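PDB 1YQF: putative p22 protein from Leishmania major, which is of unknown function but forms a trimer related to human p32, and is probably mitochondrial like other MAM33 proteins. Local coordinates for residues K44-P48 / Y182-Q188; L27-R32 / M198-S203; K69-E74 / Y165-G170; A52-V56 / D66-S70. Residues are numbered along the deposited sequence.

Interaction 1: K44-P48 / Y182-Q188; sequences KPEQP and YSFWAEQ
A linker without regular structure can be held along a helix when its atoms lie over one face and along one edge of a large aromatic ring. K44-P48 is extended, with backbone angles close to polyproline II throughout, and runs antiparallel to the helical turns Y182-Q188: the CA atoms of P45 and W185 lie 5.1 Å apart, those of P48 and Y182 5.8 Å. W185, with chi1 t and chi2 near 80°, is central. Q47, t at chi1 and chi2, lays its chain across the indole: CB stands 3.5 Å from the centroid of the five-membered ring, 6° off the normal, a CH-pi contact, and Q47 NE2 reaches W185 CZ2 at 3.4 Å. P45 O meets W185 CD1 at the ring edge, 3.3 Å away, and P45 CD rests 4.0 Å from Q188 CG. At the other end, P48 CG packs 3.7 Å from Y182 CB. Q188 NE2 hydrogen-bonds to E38 and E192, and K44 NZ also forms a salt bridge with E192. The linker joins helix 23-39 to strand 55-58, running along helix 173-202 on the way. With no hydrogen bond between the two segments, their cohesion comes from apolar and CH-pi packing at the surface.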
loop_
_atom_site.group_PDB
_atom_site.type_symbol
_atom_site.label_atom_id
_atom_site.label_comp_id
_atom_site.label_asym_id
_atom_site.label_seq_id
_atom_site.Cartn_x
_atom_site.Cartn_y
_atom_site.Cartn_z
ATOM N N LYS A 44 -0.961 8.975 -34.189
ATOM C CA LYS A 44 -0.679 9.036 -32.753
ATOM C C LYS A 44 -1.773 9.805 -32.016
ATOM O O LYS A 44 -2.509 10.583 -32.634
ATOM C CB LYS A 44 0.686 9.687 -32.490
ATOM C CG LYS A 44 1.860 8.733 -32.661
ATOM C CD LYS A 44 3.168 9.340 -32.168
ATOM C CE LYS A 44 3.695 10.402 -33.123
ATOM N NZ LYS A 44 5.041 10.904 -32.722
ATOM N N PRO A 45 -1.892 9.585 -30.705
ATOM C CA PRO A 45 -2.880 10.306 -29.891
ATOM C C PRO A 45 -2.627 11.815 -29.841
ATOM O O PRO A 45 -1.507 12.237 -29.568
ATOM C CB PRO A 45 -2.711 9.680 -28.499
ATOM C CG PRO A 45 -2.057 8.370 -28.747
ATOM C CD PRO A 45 -1.125 8.622 -29.892
ATOM N N GLU A 46 -3.666 12.602 -30.116
ATOM C CA GLU A 46 -3.604 14.060 -30.043
ATOM C C GLU A 46 -3.846 14.518 -28.611
ATOM O O GLU A 46 -4.701 13.961 -27.915
ATOM C CB GLU A 46 -4.673 14.688 -30.943
ATOM C CG GLU A 46 -4.255 14.878 -32.390
ATOM C CD GLU A 46 -5.330 15.562 -33.213
ATOM O OE1 GLU A 46 -5.710 16.703 -32.870
ATOM O OE2 GLU A 46 -5.802 14.958 -34.199
ATOM N N GLN A 47 -3.108 15.537 -28.178
ATOM C CA GLN A 47 -3.323 16.116 -26.857
ATOM C C GLN A 47 -4.689 16.798 -26.812
ATOM O O GLN A 47 -4.945 17.720 -27.592
ATOM C CB GLN A 47 -2.240 17.132 -26.508
ATOM C CG GLN A 47 -2.388 17.706 -25.093
ATOM C CD GLN A 47 -1.306 18.711 -24.721
ATOM O OE1 GLN A 47 -1.325 19.257 -23.619
ATOM N NE2 GLN A 47 -0.372 18.961 -25.631
ATOM N N PRO A 48 -5.560 16.365 -25.901
ATOM C CA PRO A 48 -6.905 16.944 -25.803
ATOM C C PRO A 48 -6.915 18.384 -25.289
ATOM O O PRO A 48 -5.958 18.847 -24.664
ATOM C CB PRO A 48 -7.604 16.016 -24.806
ATOM C CG PRO A 48 -6.507 15.509 -23.961
ATOM C CD PRO A 48 -5.350 15.307 -24.893
ATOM N N TYR A 182 -6.161 12.626 -22.257
ATOM C CA TYR A 182 -4.886 13.220 -21.881
ATOM C C TYR A 182 -3.929 12.136 -21.404
ATOM O O TYR A 182 -2.731 12.216 -21.645
ATOM C CB TYR A 182 -5.073 14.271 -20.785
ATOM C CG TYR A 182 -3.860 15.146 -20.583
ATOM C CD1 TYR A 182 -3.699 16.315 -21.309
ATOM C CD2 TYR A 182 -2.866 14.794 -19.674
ATOM C CE1 TYR A 182 -2.583 17.122 -21.131
ATOM C CE2 TYR A 182 -1.743 15.595 -19.489
ATOM C CZ TYR A 182 -1.609 16.756 -20.220
ATOM O OH TYR A 182 -0.505 17.555 -20.045
ATOM N N SER A 183 -4.468 11.114 -20.745
ATOM C CA SER A 183 -3.665 9.985 -20.291
ATOM C C SER A 183 -3.089 9.199 -21.470
ATOM O O SER A 183 -1.919 8.829 -21.443
ATOM C CB SER A 183 -4.483 9.062 -19.390
ATOM O OG SER A 183 -4.776 9.701 -18.158
ATOM N N PHE A 184 -3.905 8.958 -22.500
ATOM C CA PHE A 184 -3.442 8.258 -23.700
ATOM C C PHE A 184 -2.325 9.053 -24.363
ATOM O O PHE A 184 -1.312 8.489 -24.760
ATOM C CB PHE A 184 -4.573 8.052 -24.727
ATOM C CG PHE A 184 -5.618 7.032 -24.322
ATOM C CD1 PHE A 184 -5.278 5.866 -23.637
ATOM C CD2 PHE A 184 -6.954 7.238 -24.658
ATOM C CE1 PHE A 184 -6.259 4.935 -23.281
ATOM C CE2 PHE A 184 -7.935 6.311 -24.307
ATOM C CZ PHE A 184 -7.586 5.161 -23.618
ATOM N N TRP A 185 -2.520 10.366 -24.474
ATOM C CA TRP A 185 -1.537 11.242 -25.100
ATOM C C TRP A 185 -0.237 11.260 -24.310
ATOM O O TRP A 185 0.826 11.043 -24.871
ATOM C CB TRP A 185 -2.071 12.672 -25.239
ATOM C CG TRP A 185 -0.998 13.648 -25.631
ATOM C CD1 TRP A 185 -0.501 13.857 -26.882
ATOM C CD2 TRP A 185 -0.273 14.525 -24.762
ATOM N NE1 TRP A 185 0.485 14.813 -26.849
ATOM C CE2 TRP A 185 0.646 15.240 -25.559
ATOM C CE3 TRP A 185 -0.304 14.777 -23.382
ATOM C CZ2 TRP A 185 1.518 16.193 -25.030
ATOM C CZ3 TRP A 185 0.567 15.727 -22.856
ATOM C CH2 TRP A 185 1.464 16.424 -23.681
ATOM N N ALA A 186 -0.342 11.528 -23.010
ATOM C CA ALA A 186 0.818 11.598 -22.122
ATOM C C ALA A 186 1.563 10.273 -22.040
ATOM O O ALA A 186 2.784 10.256 -21.906
ATOM C CB ALA A 186 0.401 12.052 -20.724
ATOM N N GLU A 187 0.828 9.168 -22.130
ATOM C CA GLU A 187 1.432 7.838 -22.078
ATOM C C GLU A 187 2.316 7.606 -23.299
ATOM O O GLU A 187 3.370 6.993 -23.196
ATOM C CB GLU A 187 0.352 6.755 -21.997
ATOM C CG GLU A 187 0.861 5.327 -22.157
ATOM C CD GLU A 187 1.872 4.938 -21.090
ATOM O OE1 GLU A 187 1.599 5.194 -19.891
ATOM O OE2 GLU A 187 2.934 4.371 -21.445
ATOM N N GLN A 188 1.866 8.083 -24.455
ATOM C CA GLN A 188 2.642 7.999 -25.690
ATOM C C GLN A 188 3.922 8.827 -25.575
ATOM O O GLN A 188 4.974 8.405 -26.042
ATOM C CB GLN A 188 1.802 8.483 -26.882
ATOM C CG GLN A 188 2.533 8.517 -28.230
ATOM C CD GLN A 188 2.933 7.137 -28.733
ATOM O OE1 GLN A 188 2.198 6.165 -28.556
ATOM N NE2 GLN A 188 4.097 7.053 -29.370
#

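Interaction 2: L27-R32 / M198-S203; sequences LADATR and MNKFAS
Antiparallel helix-helix packing joins the two ends of the chain here, where L27-R32 of helix 23-39 lies beside M198-S203 at the C-terminus of helix 173-202. The axes of these short segments approach to 8.4 Å with a signed crossing angle of -157°, and small residues permit this closeness: the CA atoms of A28 and A202 are 5.1 Å apart, and A28 CB lies 4.0 Å from A202 CB. L27 (chi1 t, chi2 p) places CD2 3.8 Å from A202 CB and CD1 4.1 Å from the SD of M198, whose chi1 and chi2 are t. Pairing of the N- and C-terminal helices is a feature of the p32 fold, as in the human protein, and in this trimer L27 and T31 also pack on V162 and L158 of the second subunit. T31, chi1 p, has CG2 3.8 Å from M198 SD, while its OG1 accepts a hydrogen bond from N199 ND2 (2.9 Å, 164°). At the chain terminus, S203 OG donates to N199 O at 2.9 Å.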
loop_
_atom_site.group_PDB
_atom_site.type_symbol
_atom_site.label_atom_id
_atom_site.label_comp_id
_atom_site.label_asym_id
_atom_site.label_seq_id
_atom_site.Cartn_x
_atom_site.Cartn_y
_atom_site.Cartn_z
ATOM N N LEU A 27 20.039 -4.315 -28.981
ATOM C CA LEU A 27 19.030 -3.578 -28.229
ATOM C C LEU A 27 19.000 -2.138 -28.731
ATOM O O LEU A 27 17.931 -1.580 -28.943
ATOM C CB LEU A 27 19.313 -3.618 -26.719
ATOM C CG LEU A 27 18.302 -2.886 -25.818
ATOM C CD1 LEU A 27 16.914 -3.499 -25.913
ATOM C CD2 LEU A 27 18.765 -2.873 -24.367
ATOM N N ALA A 28 20.178 -1.549 -28.932
ATOM C CA ALA A 28 20.291 -0.189 -29.473
ATOM C C ALA A 28 19.575 -0.046 -30.816
ATOM O O ALA A 28 18.826 0.906 -31.024
ATOM C CB ALA A 28 21.751 0.200 -29.624
ATOM N N ASP A 29 19.817 -1.002 -31.713
ATOM C CA ASP A 29 19.168 -1.037 -33.023
ATOM C C ASP A 29 17.659 -1.208 -32.886
ATOM O O ASP A 29 16.890 -0.621 -33.644
ATOM C CB ASP A 29 19.709 -2.189 -33.881
ATOM C CG ASP A 29 21.206 -2.116 -34.097
ATOM O OD1 ASP A 29 21.878 -1.079 -33.900
ATOM O OD2 ASP A 29 21.793 -3.148 -34.496
ATOM N N ALA A 30 17.251 -2.024 -31.917
ATOM C CA ALA A 30 15.840 -2.311 -31.665
ATOM C C ALA A 30 15.088 -1.090 -31.138
ATOM O O ALA A 30 13.981 -0.811 -31.581
ATOM C CB ALA A 30 15.702 -3.478 -30.689
ATOM N N THR A 31 15.687 -0.370 -30.193
ATOM C CA THR A 31 15.063 0.829 -29.633
ATOM C C THR A 31 15.063 1.949 -30.664
ATOM O O THR A 31 14.096 2.693 -30.767
ATOM C CB THR A 31 15.776 1.298 -28.347
ATOM O OG1 THR A 31 17.192 1.414 -28.575
ATOM C CG2 THR A 31 15.650 0.263 -27.244
ATOM N N ARG A 32 16.147 2.047 -31.426
ATOM C CA ARG A 32 16.281 3.045 -32.483
ATOM C C ARG A 32 15.219 2.832 -33.562
ATOM O O ARG A 32 14.655 3.796 -34.074
ATOM C CB ARG A 32 17.686 2.983 -33.103
ATOM C CG ARG A 32 17.906 3.947 -34.264
ATOM C CD ARG A 32 19.343 4.013 -34.760
ATOM N NE ARG A 32 19.820 2.719 -35.251
ATOM C CZ ARG A 32 19.504 2.176 -36.429
ATOM N NH1 ARG A 32 18.698 2.801 -37.282
ATOM N NH2 ARG A 32 20.003 0.992 -36.759
ATOM N N MET A 198 16.331 4.165 -22.900
ATOM C CA MET A 198 16.821 2.795 -22.977
ATOM C C MET A 198 17.874 2.683 -24.073
ATOM O O MET A 198 18.827 1.915 -23.949
ATOM C CB MET A 198 15.687 1.815 -23.263
ATOM C CG MET A 198 16.176 0.383 -23.398
ATOM S SD MET A 198 14.864 -0.769 -23.673
ATOM C CE MET A 198 14.417 -1.150 -21.991
ATOM N N ASN A 199 17.682 3.441 -25.147
ATOM C CA ASN A 199 18.625 3.472 -26.257
ATOM C C ASN A 199 19.969 4.022 -25.792
ATOM O O ASN A 199 21.019 3.478 -26.129
ATOM C CB ASN A 199 18.072 4.325 -27.402
ATOM C CG ASN A 199 19.041 4.444 -28.562
ATOM O OD1 ASN A 199 19.772 5.430 -28.673
ATOM N ND2 ASN A 199 19.058 3.435 -29.426
ATOM N N LYS A 200 19.918 5.096 -25.008
ATOM C CA LYS A 200 21.098 5.676 -24.369
ATOM C C LYS A 200 21.806 4.618 -23.535
ATOM O O LYS A 200 23.032 4.502 -23.554
ATOM C CB LYS A 200 20.672 6.836 -23.464
ATOM C CG LYS A 200 21.786 7.476 -22.641
ATOM C CD LYS A 200 21.231 8.646 -21.840
ATOM C CE LYS A 200 22.283 9.288 -20.953
ATOM N NZ LYS A 200 21.685 10.296 -20.031
ATOM N N PHE A 201 21.004 3.850 -22.805
ATOM C CA PHE A 201 21.494 2.779 -21.947
ATOM C C PHE A 201 22.234 1.700 -22.728
ATOM O O PHE A 201 23.230 1.153 -22.253
ATOM C CB PHE A 201 20.326 2.138 -21.195
ATOM C CG PHE A 201 20.602 1.910 -19.754
ATOM C CD1 PHE A 201 20.502 2.956 -18.852
ATOM C CD2 PHE A 201 20.979 0.657 -19.294
ATOM C CE1 PHE A 201 20.763 2.756 -17.517
ATOM C CE2 PHE A 201 21.238 0.453 -17.952
ATOM C CZ PHE A 201 21.130 1.508 -17.066
ATOM N N ALA A 202 21.736 1.407 -23.925
ATOM C CA ALA A 202 22.287 0.367 -24.786
ATOM C C ALA A 202 23.441 0.867 -25.665
ATOM O O ALA A 202 24.076 0.077 -26.361
ATOM C CB ALA A 202 21.177 -0.207 -25.658
ATOM N N SER A 203 23.707 2.172 -25.632
ATOM C CA SER A 203 24.729 2.784 -26.479
ATOM C C SER A 203 26.057 2.922 -25.732
ATOM O O SER A 203 26.942 3.699 -26.107
ATOM C CB SER A 203 24.248 4.152 -26.973
ATOM O OG SER A 203 23.205 4.011 -27.923
ATOM O OXT SER A 203 26.309 2.253 -24.722
#

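Interaction 3: K69-E74 / Y165-G170; sequences KSFEGE and YLEKRG
A tight beta hairpin meets the capped C-terminus of a helix. F71 to E74 form a type I' turn, closed by F71 N to E74 O and E74 N to F71 O, both 3.1 Å, with E72 and G73 at positive phi. Opposite, helix 156-168 ends in a Schellman motif: G170, phi 86°, is the C-prime residue, and G170 N bonds to E167 O at 3.1 Å. R169 spans the gap with chi1 m and chi2 and chi3 t. Its NE gives a 2.8 Å hydrogen bond to E74 OE1 and its NH2 one of 3.2 Å to E74 OE2, making a bidentate salt bridge, while NH1 returns to Y165 O at 2.8 Å. NH2 also bonds to S23 of the third subunit, so the pair lies beside a subunit boundary. F71, chi1 t, lies along the arginine: R169 CG stands 3.9 Å from its ring centroid in a CH-pi contact. K69 stretches until NZ reaches R169 O at 2.8 Å, where a CB on G170 would clash with NZ. One water links K69 NZ (2.9 Å) to K168 O (2.6 Å); another links E74 OE2 (2.7 Å) to Y165 OH (2.5 Å). K69 thus binds one carbonyl at the helix end directly and a second through water, in a Schellman-terminated helix packed against a two-residue type I' hairpin.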
loop_
_atom_site.group_PDB
_atom_site.type_symbol
_atom_site.label_atom_id
_atom_site.label_comp_id
_atom_site.label_asym_id
_atom_site.label_seq_id
_atom_site.Cartn_x
_atom_site.Cartn_y
_atom_site.Cartn_z
ATOM N N LYS A 69 -9.165 25.331 -10.976
ATOM C CA LYS A 69 -10.148 26.338 -11.379
ATOM C C LYS A 69 -10.899 26.856 -10.152
ATOM O O LYS A 69 -11.103 26.119 -9.192
ATOM C CB LYS A 69 -11.132 25.748 -12.398
ATOM C CG LYS A 69 -12.607 26.088 -12.180
ATOM C CD LYS A 69 -13.507 25.277 -13.098
ATOM C CE LYS A 69 -14.974 25.408 -12.712
ATOM N NZ LYS A 69 -15.852 24.483 -13.483
ATOM N N SER A 70 -11.319 28.118 -10.197
ATOM C CA SER A 70 -12.132 28.696 -9.129
ATOM C C SER A 70 -13.611 28.666 -9.500
ATOM O O SER A 70 -13.968 28.746 -10.678
ATOM C CB SER A 70 -11.694 30.129 -8.836
ATOM O OG SER A 70 -10.428 30.143 -8.196
ATOM N N PHE A 71 -14.462 28.546 -8.484
ATOM C CA PHE A 71 -15.909 28.485 -8.669
ATOM C C PHE A 71 -16.619 28.968 -7.404
ATOM O O PHE A 71 -16.688 28.238 -6.414
ATOM C CB PHE A 71 -16.339 27.050 -8.996
ATOM C CG PHE A 71 -17.828 26.880 -9.146
ATOM C CD1 PHE A 71 -18.447 27.117 -10.366
ATOM C CD2 PHE A 71 -18.611 26.485 -8.066
ATOM C CE1 PHE A 71 -19.821 26.963 -10.506
ATOM C CE2 PHE A 71 -19.981 26.328 -8.202
ATOM C CZ PHE A 71 -20.588 26.567 -9.422
ATOM N N GLU A 72 -17.145 30.192 -7.448
ATOM C CA GLU A 72 -17.885 30.780 -6.325
ATOM C C GLU A 72 -17.035 30.869 -5.051
ATOM O O GLU A 72 -17.504 30.544 -3.959
ATOM C CB GLU A 72 -19.179 29.991 -6.039
ATOM C CG GLU A 72 -19.960 29.538 -7.268
ATOM C CD GLU A 72 -20.520 30.678 -8.103
ATOM O OE1 GLU A 72 -20.469 31.848 -7.667
ATOM O OE2 GLU A 72 -21.026 30.395 -9.211
ATOM N N GLY A 73 -15.781 31.293 -5.199
ATOM C CA GLY A 73 -14.865 31.414 -4.074
ATOM C C GLY A 73 -14.165 30.125 -3.658
ATOM O O GLY A 73 -13.220 30.160 -2.869
ATOM N N GLU A 74 -14.625 28.989 -4.180
ATOM C CA GLU A 74 -14.035 27.688 -3.873
ATOM C C GLU A 74 -12.826 27.422 -4.770
ATOM O O GLU A 74 -12.841 27.759 -5.948
ATOM C CB GLU A 74 -15.065 26.576 -4.093
ATOM C CG GLU A 74 -16.324 26.689 -3.245
ATOM C CD GLU A 74 -17.434 25.765 -3.712
ATOM O OE1 GLU A 74 -17.227 25.027 -4.698
ATOM O OE2 GLU A 74 -18.517 25.776 -3.092
ATOM N N TYR A 165 -24.100 18.207 -7.538
ATOM C CA TYR A 165 -23.262 19.232 -6.930
ATOM C C TYR A 165 -21.884 19.262 -7.596
ATOM O O TYR A 165 -21.354 20.329 -7.889
ATOM C CB TYR A 165 -23.158 18.952 -5.427
ATOM C CG TYR A 165 -22.061 19.674 -4.686
ATOM C CD1 TYR A 165 -20.784 19.121 -4.584
ATOM C CD2 TYR A 165 -22.308 20.880 -4.046
ATOM C CE1 TYR A 165 -19.782 19.764 -3.885
ATOM C CE2 TYR A 165 -21.314 21.530 -3.340
ATOM C CZ TYR A 165 -20.049 20.968 -3.263
ATOM O OH TYR A 165 -19.054 21.612 -2.566
ATOM N N LEU A 166 -21.322 18.086 -7.858
ATOM C CA LEU A 166 -20.028 17.989 -8.526
ATOM C C LEU A 166 -20.151 18.432 -9.983
ATOM O O LEU A 166 -19.287 19.138 -10.498
ATOM C CB LEU A 166 -19.486 16.558 -8.450
ATOM C CG LEU A 166 -18.892 16.122 -7.108
ATOM C CD1 LEU A 166 -18.652 14.622 -7.100
ATOM C CD2 LEU A 166 -17.599 16.861 -6.820
ATOM N N GLU A 167 -21.243 18.027 -10.628
ATOM C CA GLU A 167 -21.513 18.351 -12.030
ATOM C C GLU A 167 -21.587 19.857 -12.291
ATOM O O GLU A 167 -21.068 20.335 -13.303
ATOM C CB GLU A 167 -22.820 17.688 -12.478
ATOM C CG GLU A 167 -23.162 17.894 -13.946
ATOM C CD GLU A 167 -24.413 17.145 -14.359
ATOM O OE1 GLU A 167 -24.427 15.901 -14.240
ATOM O OE2 GLU A 167 -25.383 17.800 -14.797
ATOM N N LYS A 168 -22.240 20.590 -11.382
ATOM C CA LYS A 168 -22.348 22.048 -11.481
ATOM C C LYS A 168 -20.972 22.705 -11.549
ATOM O O LYS A 168 -20.799 23.729 -12.204
ATOM C CB LYS A 168 -23.120 22.622 -10.283
ATOM C CG LYS A 168 -24.621 22.315 -10.266
ATOM C CD LYS A 168 -25.314 23.006 -9.087
ATOM C CE LYS A 168 -26.777 22.586 -8.960
ATOM N NZ LYS A 168 -27.446 23.195 -7.774
ATOM N N ARG A 169 -19.999 22.102 -10.867
ATOM C CA ARG A 169 -18.631 22.618 -10.796
ATOM C C ARG A 169 -17.689 22.151 -11.917
ATOM O O ARG A 169 -16.476 22.309 -11.807
ATOM C CB ARG A 169 -18.031 22.238 -9.442
ATOM C CG ARG A 169 -18.623 23.027 -8.316
ATOM C CD ARG A 169 -18.397 22.424 -6.943
ATOM N NE ARG A 169 -19.000 23.258 -5.911
ATOM C CZ ARG A 169 -20.307 23.413 -5.721
ATOM N NH1 ARG A 169 -21.197 22.783 -6.487
ATOM N NH2 ARG A 169 -20.735 24.205 -4.749
ATOM N N GLY A 170 -18.238 21.589 -12.988
ATOM C CA GLY A 170 -17.428 21.139 -14.113
ATOM C C GLY A 170 -16.874 19.730 -13.979
ATOM O O GLY A 170 -16.177 19.258 -14.878
HETATM O O HOH W 1 -18.780 24.726 -13.484
HETATM O O HOH W 2 -19.073 23.787 -1.306
#

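Interaction 4: A52-V56 / D66-S70; sequences AGWQV and DLTKS
The first beta hairpin of the sheet, strands 55-58 and 64-71, shows how an edge strand is enlisted through few backbone bonds. The touching parts run antiparallel, their end-to-end directions 163° apart. Q55 and T68 form a hydrogen-bonded pair: Q55 N donates to T68 O at 3.0 Å, and T68 N to Q55 O at 3.1 Å. V56 and L67 form the adjacent non-hydrogen-bonded pair, with V56 CG2 3.6 Å from L67 CD2. Both side chains also pack on F178 of helix 173-202. Along strand 66-70 backbone bonding alternates, D66 pairing with V57, and L67 and K69 with V78 and L76 of the next strand. D66 OD1 forms a salt bridge with R79, and K69 NZ donates to R169 O. G53, at phi 97°, leads into W54, whose chi1 m and chi2 of 94° set the indole against the neighbouring strand. W54 CE3 touches L67 CB at 3.6 Å, and K69 CD lies 3.8 Å from the centroid of the indole's five-membered ring, 20° off its normal.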
loop_
_atom_site.group_PDB
_atom_site.type_symbol
_atom_site.label_atom_id
_atom_site.label_comp_id
_atom_site.label_asym_id
_atom_site.label_seq_id
_atom_site.Cartn_x
_atom_site.Cartn_y
_atom_site.Cartn_z
ATOM N N ALA A 52 -13.704 24.202 -20.294
ATOM C CA ALA A 52 -13.661 25.635 -19.993
ATOM C C ALA A 52 -13.327 25.930 -18.530
ATOM O O ALA A 52 -13.912 25.338 -17.621
ATOM C CB ALA A 52 -14.989 26.282 -20.364
ATOM N N GLY A 53 -12.381 26.846 -18.320
ATOM C CA GLY A 53 -12.004 27.295 -16.991
ATOM C C GLY A 53 -10.775 26.606 -16.425
ATOM O O GLY A 53 -9.933 27.252 -15.800
ATOM N N TRP A 54 -10.669 25.295 -16.641
ATOM C CA TRP A 54 -9.597 24.505 -16.035
ATOM C C TRP A 54 -8.223 24.807 -16.639
ATOM O O TRP A 54 -8.108 25.161 -17.812
ATOM C CB TRP A 54 -9.894 23.008 -16.149
ATOM C CG TRP A 54 -11.178 22.589 -15.496
ATOM C CD1 TRP A 54 -12.396 22.467 -16.095
ATOM C CD2 TRP A 54 -11.372 22.232 -14.121
ATOM N NE1 TRP A 54 -13.339 22.058 -15.181
ATOM C CE2 TRP A 54 -12.736 21.903 -13.961
ATOM C CE3 TRP A 54 -10.530 22.153 -13.005
ATOM C CZ2 TRP A 54 -13.275 21.509 -12.733
ATOM C CZ3 TRP A 54 -11.069 21.759 -11.783
ATOM C CH2 TRP A 54 -12.428 21.443 -11.661
ATOM N N GLN A 55 -7.195 24.660 -15.810
ATOM C CA GLN A 55 -5.802 24.846 -16.200
ATOM C C GLN A 55 -5.055 23.548 -15.887
ATOM O O GLN A 55 -5.200 22.991 -14.798
ATOM C CB GLN A 55 -5.183 26.014 -15.418
ATOM C CG GLN A 55 -4.449 27.051 -16.270
ATOM C CD GLN A 55 -3.019 26.646 -16.602
ATOM O OE1 GLN A 55 -2.188 26.477 -15.706
ATOM N NE2 GLN A 55 -2.728 26.496 -17.891
ATOM N N VAL A 56 -4.264 23.066 -16.843
ATOM C CA VAL A 56 -3.482 21.845 -16.654
ATOM C C VAL A 56 -2.093 22.202 -16.134
ATOM O O VAL A 56 -1.407 23.044 -16.715
ATOM C CB VAL A 56 -3.333 21.058 -17.972
ATOM C CG1 VAL A 56 -2.654 19.714 -17.723
ATOM C CG2 VAL A 56 -4.687 20.848 -18.636
ATOM N N ASP A 66 -2.691 18.218 -12.146
ATOM C CA ASP A 66 -3.767 18.886 -11.436
ATOM C C ASP A 66 -4.509 19.792 -12.402
ATOM O O ASP A 66 -3.897 20.606 -13.089
ATOM C CB ASP A 66 -3.198 19.739 -10.302
ATOM C CG ASP A 66 -2.852 18.930 -9.077
ATOM O OD1 ASP A 66 -2.828 17.682 -9.157
ATOM O OD2 ASP A 66 -2.585 19.468 -7.983
ATOM N N LEU A 67 -5.826 19.644 -12.450
ATOM C CA LEU A 67 -6.687 20.591 -13.142
ATOM C C LEU A 67 -7.214 21.541 -12.083
ATOM O O LEU A 67 -7.909 21.113 -11.169
ATOM C CB LEU A 67 -7.845 19.863 -13.812
ATOM C CG LEU A 67 -7.469 19.035 -15.038
ATOM C CD1 LEU A 67 -8.583 18.061 -15.387
ATOM C CD2 LEU A 67 -7.180 19.954 -16.206
ATOM N N THR A 68 -6.877 22.823 -12.197
ATOM C CA THR A 68 -7.287 23.826 -11.215
ATOM C C THR A 68 -8.249 24.847 -11.809
ATOM O O THR A 68 -8.152 25.200 -12.980
ATOM C CB THR A 68 -6.060 24.561 -10.650
ATOM O OG1 THR A 68 -5.357 25.233 -11.708
ATOM C CG2 THR A 68 -5.044 23.581 -10.077
ATOM N N LYS A 69 -9.165 25.331 -10.976
ATOM C CA LYS A 69 -10.148 26.338 -11.379
ATOM C C LYS A 69 -10.899 26.856 -10.152
ATOM O O LYS A 69 -11.103 26.119 -9.192
ATOM C CB LYS A 69 -11.132 25.748 -12.398
ATOM C CG LYS A 69 -12.607 26.088 -12.180
ATOM C CD LYS A 69 -13.507 25.277 -13.098
ATOM C CE LYS A 69 -14.974 25.408 -12.712
ATOM N NZ LYS A 69 -15.852 24.483 -13.483
ATOM N N SER A 70 -11.319 28.118 -10.197
ATOM C CA SER A 70 -12.132 28.696 -9.129
ATOM C C SER A 70 -13.611 28.666 -9.500
ATOM O O SER A 70 -13.968 28.746 -10.678
ATOM C CB SER A 70 -11.694 30.129 -8.836
ATOM O OG SER A 70 -10.428 30.143 -8.196
#

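Overall arrangement
The four contacts illustrate how a chain closes on itself at several levels. Interaction 2 pairs the chain ends and spans the others; interaction 1 comes next inward, and interactions 3 and 4 lie within its limits. Interactions 1 and 2 share helix 173-202, with centres 24 Å apart. Interactions 3 and 4 share K69, S70 and strand 64-71, their centres 10 Å apart, and touch where R169 O lies 3.4 Å from W54 CZ2. Interaction 1 meets interaction 4 through Y182 OH and V56 CG1, 3.8 Å apart. Helix 173-202 thus ties the sheet to the paired termini, while interactions 2 and 3, centres 47 Å apart on opposite sides of the chain's centre, both adjoin other subunits.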